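Local coordinates for protein malate dehydrogenase (Pyrococcus horikoshii, PDB 1V9N) that catalyses the NAD(+)-dependent oxidation of (S)-malate to oxaloacetate as a homodimeric member of the LDH2/MDH2 oxidoreductase family, at residues G262-S265 with K266-K269. Numbering follows the deposited sequence.
Sequences GTWS and KYVK
With CG set between the backbone N and the carbonyl carbon (chi1 60°), Trp264 turns one indole face toward Lys266, whose own CG is anti to the backbone N (chi1 -178°) and whose chain runs fully extended beside the ring in the same direction. Lys266 CB sits almost straight over that face, 3.5 Å from the centroid of the six-membered ring of Trp264 in a CH-pi contact, and farther out Lys266 CD comes within 3.5 Å of Trp264 CH2. Tyr267 presents its edge to the indole in an offset edge-to-face pair: the Tyr267 ring and the five-membered ring of Trp264 have centroids 5.3 Å apart and planes at 76°, and Trp264 NE1 lies at the tyrosine's edge, 3.6 Å from Tyr267 CD2. Thr263 comes across at about a right angle, its OG1 3.3 Å from Tyr267 CB. The polar ends of Lys266 and Tyr267 meet the same atom, Glu306 OE1 of the second subunit, by a salt bridge and a hydrogen bond, while Met303 of that subunit packs on Trp264. A leucine in place of Trp264 would probably strip the lysine methylenes and the tyrosine edge of their aromatic wall, leaving both side chains freer to swing away from Glu306. The backbone closes the turn twice: Tyr267 N donates to Trp264 O (2.9 Å), and Val268 N to Ser265 O (2.9 Å). Ser265 OG is held by Asp253 and Asn168. Two successive i to i+3 bonds make this a short 3-10 turn, set in the loop between helix 242-258 and strand 278-285 at the dimer interface.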
loop_
_atom_site.group_PDB
_atom_site.type_symbol
_atom_site.label_atom_id
_atom_site.label_comp_id
_atom_site.label_asym_id
_atom_site.label_seq_id
_atom_site.Cartn_x
_atom_site.Cartn_y
_atom_site.Cartn_z
ATOM N N GLY A 262 -13.408 13.566 7.488
ATOM C CA GLY A 262 -14.622 12.854 7.126
ATOM C C GLY A 262 -14.911 11.815 8.196
ATOM O O GLY A 262 -15.162 12.166 9.345
ATOM N N THR A 263 -14.893 10.537 7.832
ATOM C CA THR A 263 -15.117 9.483 8.818
ATOM C C THR A 263 -14.503 8.180 8.324
ATOM O O THR A 263 -14.186 8.049 7.140
ATOM C CB THR A 263 -16.630 9.271 9.111
ATOM O OG1 THR A 263 -16.772 8.509 10.314
ATOM C CG2 THR A 263 -17.313 8.521 7.978
ATOM N N TRP A 264 -14.322 7.217 9.223
ATOM C CA TRP A 264 -13.745 5.952 8.809
ATOM C C TRP A 264 -14.818 4.899 8.528
ATOM O O TRP A 264 -15.991 5.082 8.854
ATOM C CB TRP A 264 -12.709 5.461 9.836
ATOM C CG TRP A 264 -13.222 5.233 11.221
ATOM C CD1 TRP A 264 -13.661 6.173 12.096
ATOM C CD2 TRP A 264 -13.338 3.971 11.889
ATOM N NE1 TRP A 264 -14.045 5.580 13.274
ATOM C CE2 TRP A 264 -13.856 4.226 13.175
ATOM C CE3 TRP A 264 -13.047 2.649 11.528
ATOM C CZ2 TRP A 264 -14.097 3.208 14.104
ATOM C CZ3 TRP A 264 -13.285 1.633 12.453
ATOM C CH2 TRP A 264 -13.803 1.923 13.726
ATOM N N SER A 265 -14.402 3.810 7.891
ATOM C CA SER A 265 -15.286 2.724 7.479
ATOM C C SER A 265 -16.481 2.366 8.356
ATOM O O SER A 265 -17.613 2.294 7.869
ATOM C CB SER A 265 -14.453 1.474 7.224
ATOM O OG SER A 265 -13.536 1.729 6.178
ATOM N N LYS A 266 -16.233 2.136 9.637
ATOM C CA LYS A 266 -17.300 1.770 10.553
ATOM C C LYS A 266 -18.517 2.687 10.448
ATOM O O LYS A 266 -19.651 2.236 10.588
ATOM C CB LYS A 266 -16.773 1.769 11.991
ATOM C CG LYS A 266 -17.806 1.349 13.025
ATOM C CD LYS A 266 -17.243 1.433 14.429
ATOM C CE LYS A 266 -18.328 1.164 15.471
ATOM N NZ LYS A 266 -17.793 1.297 16.855
ATOM N N TYR A 267 -18.285 3.968 10.179
ATOM C CA TYR A 267 -19.378 4.925 10.096
ATOM C C TYR A 267 -19.837 5.327 8.701
ATOM O O TYR A 267 -20.668 6.222 8.552
ATOM C CB TYR A 267 -19.025 6.158 10.927
ATOM C CG TYR A 267 -18.878 5.809 12.390
ATOM C CD1 TYR A 267 -20.001 5.626 13.195
ATOM C CD2 TYR A 267 -17.621 5.576 12.950
ATOM C CE1 TYR A 267 -19.878 5.213 14.524
ATOM C CE2 TYR A 267 -17.484 5.161 14.275
ATOM C CZ TYR A 267 -18.614 4.980 15.054
ATOM O OH TYR A 267 -18.488 4.559 16.357
ATOM N N VAL A 268 -19.309 4.661 7.681
ATOM C CA VAL A 268 -19.706 4.939 6.307
ATOM C C VAL A 268 -21.061 4.255 6.084
ATOM O O VAL A 268 -21.197 3.057 6.328
ATOM C CB VAL A 268 -18.667 4.370 5.303
ATOM C CG1 VAL A 268 -19.174 4.516 3.874
ATOM C CG2 VAL A 268 -17.329 5.096 5.471
ATOM N N LYS A 269 -22.053 5.018 5.627
ATOM C CA LYS A 269 -23.403 4.498 5.384
ATOM C C LYS A 269 -23.614 4.086 3.933
ATOM O O LYS A 269 -22.824 4.439 3.052
ATOM C CB LYS A 269 -24.458 5.560 5.713
ATOM C CG LYS A 269 -24.384 6.181 7.094
ATOM C CD LYS A 269 -25.465 7.255 7.205
ATOM C CE LYS A 269 -25.319 8.102 8.454
ATOM N NZ LYS A 269 -26.326 9.214 8.471
#